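Local coordinates for autolysin E (Staphylococcus aureus, PDB 4PIA), which probably hydrolyses glycosidic bonds in the NAG-NAM glycan strands of peptidoglycan, as an endo-beta-N-acetylglucosaminidase of the lysozyme clan, at residues A[54-59]-A[222-227]; A[107-112]-A[128-133]. All coordinates share one frame; numbering follows the deposited sequence. Where two conformers were deposited one is given.

Contact 1: A[54-59]-A[222-227]; sequences MKYMDI and IRQTYY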
loop_
_atom_site.group_PDB
_atom_site.type_symbol
_atom_site.label_atom_id
_atom_site.label_comp_id
_atom_site.label_asym_id
_atom_site.label_seq_id
_atom_site.Cartn_x
_atom_site.Cartn_y
_atom_site.Cartn_z
ATOM N N MET A 54 -5.394 -8.069 -10.170
ATOM C CA MET A 54 -4.187 -7.456 -9.639
ATOM C C MET A 54 -4.247 -7.394 -8.109
ATOM O O MET A 54 -3.188 -7.453 -7.480
ATOM C CB MET A 54 -3.911 -5.989 -10.097
ATOM C CG MET A 54 -3.412 -5.617 -11.461
ATOM S SD MET A 54 -1.654 -6.094 -11.611
ATOM C CE MET A 54 -2.210 -7.504 -12.402
ATOM N N LYS A 55 -5.422 -7.279 -7.482
ATOM C CA LYS A 55 -5.562 -7.292 -6.003
ATOM C C LYS A 55 -5.119 -8.598 -5.398
ATOM O O LYS A 55 -4.833 -8.672 -4.199
ATOM C CB LYS A 55 -7.037 -7.099 -5.611
ATOM C CG LYS A 55 -7.615 -5.735 -5.952
ATOM C CD LYS A 55 -8.917 -5.461 -5.193
ATOM C CE LYS A 55 -10.074 -6.419 -5.508
ATOM N NZ LYS A 55 -11.298 -5.846 -4.851
ATOM N N TYR A 56 -5.135 -9.669 -6.215
ATOM C CA TYR A 56 -4.837 -11.007 -5.743
ATOM C C TYR A 56 -3.513 -11.536 -6.208
ATOM O O TYR A 56 -3.186 -12.712 -6.013
ATOM C CB TYR A 56 -6.000 -11.941 -6.193
ATOM C CG TYR A 56 -7.353 -11.454 -5.799
ATOM C CD1 TYR A 56 -7.740 -11.419 -4.486
ATOM C CD2 TYR A 56 -8.245 -10.961 -6.729
ATOM C CE1 TYR A 56 -8.934 -10.917 -4.100
ATOM C CE2 TYR A 56 -9.480 -10.488 -6.362
ATOM C CZ TYR A 56 -9.830 -10.475 -5.048
ATOM O OH TYR A 56 -11.084 -9.959 -4.718
ATOM N N MET A 57 -2.689 -10.673 -6.817
ATOM C CA MET A 57 -1.435 -11.061 -7.391
ATOM C C MET A 57 -0.273 -10.847 -6.434
ATOM O O MET A 57 -0.114 -9.766 -5.827
ATOM C CB MET A 57 -1.157 -10.228 -8.670
ATOM C CG MET A 57 0.049 -10.714 -9.435
ATOM S SD MET A 57 0.573 -9.558 -10.728
ATOM C CE MET A 57 1.227 -8.283 -9.677
ATOM N N ASP A 58 0.603 -11.824 -6.312
ATOM C CA ASP A 58 1.790 -11.712 -5.487
ATOM C C ASP A 58 2.618 -10.514 -5.934
ATOM O O ASP A 58 3.001 -10.454 -7.135
ATOM C CB ASP A 58 2.583 -13.026 -5.684
ATOM C CG ASP A 58 3.800 -13.130 -4.885
ATOM O OD1 ASP A 58 4.273 -12.217 -4.201
ATOM O OD2 ASP A 58 4.394 -14.252 -4.965
ATOM N N ILE A 59 2.901 -9.590 -5.014
ATOM C CA ILE A 59 3.693 -8.382 -5.307
ATOM C C ILE A 59 5.038 -8.442 -4.629
ATOM O O ILE A 59 5.741 -7.406 -4.499
ATOM C CB ILE A 59 2.897 -7.100 -4.938
ATOM C CG1 ILE A 59 2.225 -7.207 -3.541
ATOM C CG2 ILE A 59 1.896 -6.778 -6.039
ATOM C CD1 ILE A 59 1.612 -5.913 -3.014
ATOM N N ILE A 222 -1.596 -15.615 -8.844
ATOM C CA ILE A 222 -2.872 -15.099 -8.404
ATOM C C ILE A 222 -3.463 -16.113 -7.428
ATOM O O ILE A 222 -3.537 -17.316 -7.710
ATOM C CB ILE A 222 -3.855 -15.006 -9.567
ATOM C CG1 ILE A 222 -3.253 -14.187 -10.708
ATOM C CG2 ILE A 222 -5.237 -14.552 -9.110
ATOM C CD1 ILE A 222 -2.978 -12.807 -10.317
ATOM N N ARG A 223 -3.861 -15.631 -6.282
ATOM C CA ARG A 223 -4.469 -16.502 -5.232
ATOM C C ARG A 223 -5.901 -16.067 -5.019
ATOM O O ARG A 223 -6.173 -14.900 -4.738
ATOM C CB ARG A 223 -3.684 -16.359 -3.938
ATOM C CG ARG A 223 -4.362 -17.079 -2.768
ATOM C CD ARG A 223 -3.528 -17.076 -1.525
ATOM N NE ARG A 223 -4.283 -17.705 -0.445
ATOM C CZ ARG A 223 -3.811 -18.016 0.730
ATOM N NH1 ARG A 223 -2.575 -17.712 1.075
ATOM N NH2 ARG A 223 -4.642 -18.575 1.618
ATOM N N GLN A 224 -6.867 -17.003 -5.075
ATOM C CA GLN A 224 -8.226 -16.562 -4.807
ATOM C C GLN A 224 -8.888 -17.315 -3.638
ATOM O O GLN A 224 -9.964 -16.930 -3.290
ATOM C CB GLN A 224 -9.137 -16.499 -6.060
ATOM C CG GLN A 224 -8.737 -15.319 -6.955
ATOM C CD GLN A 224 -9.731 -14.985 -8.038
ATOM O OE1 GLN A 224 -10.932 -14.924 -7.786
ATOM N NE2 GLN A 224 -9.225 -14.735 -9.261
ATOM N N THR A 225 -8.178 -18.199 -2.936
ATOM C CA THR A 225 -8.794 -18.906 -1.782
ATOM C C THR A 225 -8.169 -18.402 -0.475
ATOM O O THR A 225 -6.970 -18.532 -0.213
ATOM C CB THR A 225 -8.649 -20.417 -1.882
ATOM O OG1 THR A 225 -9.386 -20.835 -3.039
ATOM C CG2 THR A 225 -9.269 -21.120 -0.686
ATOM N N TYR A 226 -9.033 -17.793 0.336
ATOM C CA TYR A 226 -8.626 -17.209 1.659
ATOM C C TYR A 226 -9.413 -17.677 2.841
ATOM O O TYR A 226 -8.930 -17.449 3.968
ATOM C CB TYR A 226 -8.707 -15.672 1.561
ATOM C CG TYR A 226 -7.832 -15.107 0.479
ATOM C CD1 TYR A 226 -6.486 -14.855 0.668
ATOM C CD2 TYR A 226 -8.361 -14.860 -0.774
ATOM C CE1 TYR A 226 -5.711 -14.352 -0.371
ATOM C CE2 TYR A 226 -7.557 -14.388 -1.811
ATOM C CZ TYR A 226 -6.252 -14.141 -1.554
ATOM O OH TYR A 226 -5.449 -13.664 -2.592
ATOM N N TYR A 227 -10.595 -18.272 2.636
ATOM C CA TYR A 227 -11.549 -18.549 3.704
ATOM C C TYR A 227 -11.956 -20.012 3.649
ATOM O O TYR A 227 -11.860 -20.641 2.613
ATOM C CB TYR A 227 -12.770 -17.652 3.579
ATOM C CG TYR A 227 -12.425 -16.168 3.639
ATOM C CD1 TYR A 227 -12.077 -15.555 4.824
ATOM C CD2 TYR A 227 -12.434 -15.399 2.498
ATOM C CE1 TYR A 227 -11.720 -14.205 4.880
ATOM C CE2 TYR A 227 -12.143 -14.042 2.549
ATOM C CZ TYR A 227 -11.790 -13.445 3.735
ATOM O OH TYR A 227 -11.441 -12.100 3.858
#

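Contact 2: A[107-112]-A[128-133]; sequences VETGNG and YNFFGI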
loop_
_atom_site.group_PDB
_atom_site.type_symbol
_atom_site.label_atom_id
_atom_site.label_comp_id
_atom_site.label_asym_id
_atom_site.label_seq_id
_atom_site.Cartn_x
_atom_site.Cartn_y
_atom_site.Cartn_z
ATOM N N VAL A 107 -1.050 6.676 -5.485
ATOM C CA VAL A 107 -2.354 6.823 -4.846
ATOM C C VAL A 107 -2.190 7.628 -3.585
ATOM O O VAL A 107 -2.943 8.637 -3.380
ATOM C CB VAL A 107 -3.005 5.458 -4.583
ATOM C CG1 VAL A 107 -4.332 5.706 -3.834
ATOM C CG2 VAL A 107 -3.298 4.749 -5.871
ATOM N N GLU A 108 -1.249 7.288 -2.720
ATOM C CA GLU A 108 -1.123 7.899 -1.403
ATOM C C GLU A 108 -0.783 9.358 -1.465
ATOM O O GLU A 108 -1.310 10.163 -0.665
ATOM C CB GLU A 108 -0.056 7.156 -0.594
ATOM C CG GLU A 108 0.204 7.683 0.773
ATOM C CD GLU A 108 -0.990 7.647 1.717
ATOM O OE1 GLU A 108 -1.024 8.599 2.547
ATOM O OE2 GLU A 108 -1.816 6.703 1.667
ATOM N N THR A 109 0.009 9.754 -2.433
ATOM C CA THR A 109 0.533 11.136 -2.513
ATOM C C THR A 109 -0.264 12.020 -3.464
ATOM O O THR A 109 0.114 13.160 -3.748
ATOM C CB THR A 109 2.004 11.147 -3.010
ATOM O OG1 THR A 109 2.104 10.623 -4.316
ATOM C CG2 THR A 109 2.914 10.413 -2.053
ATOM N N GLY A 110 -1.344 11.477 -4.029
ATOM C CA GLY A 110 -2.085 12.234 -5.034
ATOM C C GLY A 110 -1.246 12.538 -6.241
ATOM O O GLY A 110 -1.053 13.693 -6.629
ATOM N N ASN A 111 -0.715 11.508 -6.898
ATOM C CA ASN A 111 0.091 11.707 -8.075
ATOM C C ASN A 111 1.342 12.540 -7.782
ATOM O O ASN A 111 1.813 13.286 -8.636
ATOM C CB ASN A 111 -0.689 12.284 -9.260
ATOM C CG ASN A 111 -1.414 11.225 -10.057
ATOM O OD1 ASN A 111 -2.504 11.532 -10.643
ATOM N ND2 ASN A 111 -0.925 10.011 -10.055
ATOM N N GLY A 112 1.860 12.399 -6.580
ATOM C CA GLY A 112 3.045 13.138 -6.176
ATOM C C GLY A 112 2.860 14.601 -5.919
ATOM O O GLY A 112 3.815 15.314 -5.612
ATOM N N TYR A 128 9.469 12.917 5.316
ATOM C CA TYR A 128 8.668 12.532 4.132
ATOM C C TYR A 128 8.085 11.149 4.359
ATOM O O TYR A 128 8.669 10.324 5.045
ATOM C CB TYR A 128 9.542 12.539 2.860
ATOM C CG TYR A 128 10.052 13.914 2.533
ATOM C CD1 TYR A 128 11.234 14.355 3.136
ATOM C CD2 TYR A 128 9.415 14.741 1.652
ATOM C CE1 TYR A 128 11.709 15.651 2.881
ATOM C CE2 TYR A 128 9.879 16.036 1.407
ATOM C CZ TYR A 128 11.047 16.447 2.016
ATOM O OH TYR A 128 11.529 17.735 1.748
ATOM N N ASN A 129 6.939 10.916 3.722
ATOM C CA ASN A 129 6.258 9.591 3.864
ATOM C C ASN A 129 5.328 9.464 2.700
ATOM O O ASN A 129 4.410 10.214 2.520
ATOM C CB ASN A 129 5.468 9.614 5.192
ATOM C CG ASN A 129 4.884 8.251 5.590
ATOM O OD1 ASN A 129 4.629 7.364 4.760
ATOM N ND2 ASN A 129 4.706 8.074 6.897
ATOM N N PHE A 130 5.653 8.499 1.829
ATOM C CA PHE A 130 4.900 8.316 0.600
ATOM C C PHE A 130 3.946 7.112 0.564
ATOM O O PHE A 130 3.355 6.815 -0.466
ATOM C CB PHE A 130 5.838 8.249 -0.618
ATOM C CG PHE A 130 6.726 9.479 -0.796
ATOM C CD1 PHE A 130 6.273 10.745 -0.524
ATOM C CD2 PHE A 130 8.019 9.339 -1.284
ATOM C CE1 PHE A 130 7.116 11.853 -0.692
ATOM C CE2 PHE A 130 8.825 10.431 -1.500
ATOM C CZ PHE A 130 8.385 11.673 -1.197
ATOM N N PHE A 131 3.846 6.426 1.688
ATOM C CA PHE A 131 3.063 5.179 1.754
ATOM C C PHE A 131 2.075 5.128 2.886
ATOM O O PHE A 131 1.620 4.020 3.210
ATOM C CB PHE A 131 4.018 3.977 1.724
ATOM C CG PHE A 131 4.941 3.949 0.533
ATOM C CD1 PHE A 131 4.549 3.430 -0.691
ATOM C CD2 PHE A 131 6.209 4.454 0.653
ATOM C CE1 PHE A 131 5.388 3.451 -1.779
ATOM C CE2 PHE A 131 7.063 4.473 -0.422
ATOM C CZ PHE A 131 6.681 3.966 -1.657
ATOM N N GLY A 132 1.798 6.242 3.540
ATOM C CA GLY A 132 0.832 6.167 4.629
ATOM C C GLY A 132 1.251 5.314 5.764
ATOM O O GLY A 132 0.392 4.640 6.384
ATOM N N ILE A 133 2.525 5.286 6.106
ATOM C CA ILE A 133 3.055 4.461 7.168
ATOM C C ILE A 133 3.086 5.184 8.477
ATOM O O ILE A 133 3.794 6.176 8.689
ATOM C CB ILE A 133 4.446 3.950 6.798
ATOM C CG1 ILE A 133 4.393 3.109 5.508
ATOM C CG2 ILE A 133 5.000 3.166 7.958
ATOM C CD1 ILE A 133 5.723 2.907 4.848
HETATM O O HOH W 1 1.987 9.013 3.374
#

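Contact 1: A[54-59]-A[222-227]
Tyr56, closing a short 3-10 turn, lies against the irregular 222-227 segment that follows helix 200-215. Its CB sits 3.3 Å from Arg223 O and 4.0 Å from Ile222 CG2. With CG anti to the carbonyl carbon (chi1 -53°), the ring reaches out beside this segment: Gln224 CG covers one face, Lys55 CB the opposite one. Tyr226 OH comes to the ring edge, 3.7 Å from Tyr56 CD1, while Tyr226 CE2 lies 4.0 Å from that CD1, well off the ring plane. The phenol OH leaves the contact, hydrogen-bonding to Ser48 N.

The backbones join at a single bridge between Met57 and Ile222. Arg223 N donates to Tyr56 O (3.0 Å, 167°), and Ile222 CA adds a CA-H...O approach to the same oxygen. Within the bridge pair, Ile222 CD1 packs on Met57 CB at 3.6 Å.

Tyr226 OH donates to Arg223 O at 2.6 Å from above the carbonyl plane; Asn178 bonds this OH and, weakly, Tyr56 O, fixing the phenol against Tyr56. Arg223, stretched out, holds Thr225 O side-on through NE and NH2; NH2 also salt-bridges Asp6. One nearly straight backbone bond, flanked by Ile222 and two tyrosines, thus fastens the C-terminal tail to this loop.

Contact 2: A[107-112]-A[128-133]
A Schellman motif ends helix 98-108 of the lysozyme-clan domain, and the two residues just before its glycine, Glu108 and Thr109, meet the 128-133 loop that follows the small 120-127 hairpin. A glutamate at the C-terminal end of a helix recalls the site of the general acid in lysozymes. Glu108 CG, anti to the backbone N (chi1 179°), comes 3.5 Å from Gly132 N, and the bend at chi2 (61°) then lays the carboxylate alongside the Gly132 backbone. Glu108 CB rests 3.4 Å from Phe130 O, a buried carbonyl oxygen with no polar partner in the model. Thr109 turns CG2 obliquely onto the Phe130 ring, 3.7 Å from CD1, while its OG1 bonds Ala105 O and accepts from Gly112 N in an ST motif. Pro156 and Ile160 also pack on Phe130.

The loop holds its own shape through Asn129: OD1 accepts from Ile133 N at 3.2 Å, and ND2 donates to Ile133 O at 2.8 Å, with that oxygen in the amide plane. One water bridges the two segments, accepting from Gly132 N and hydrogen-bonded to Asn129 O. Glu108 OE1 lies 3.1 Å from this water's oxygen and accepts from it.

Contact 1 is the more peripheral and only partly buried, its centre about 15 Å from that of the chain; contact 2 is buried, its centre about 9 Å from the chain's centre and on the opposite side. The two centres are about 24 Å apart and the nearest atoms about 10 Å, so they do not touch. Both segments of contact 2 fall within the chain between the two segments of contact 1. Helix 200-215 lies next to both: Tyr212 touches Met57, and Leu207 touches Val107, in the last turn of helix 98-108. Contact 1 ties two loop segments by a direct backbone bond and aromatic packing, whereas contact 2 sets a helix end against a loop through van der Waals packing and a bridging water.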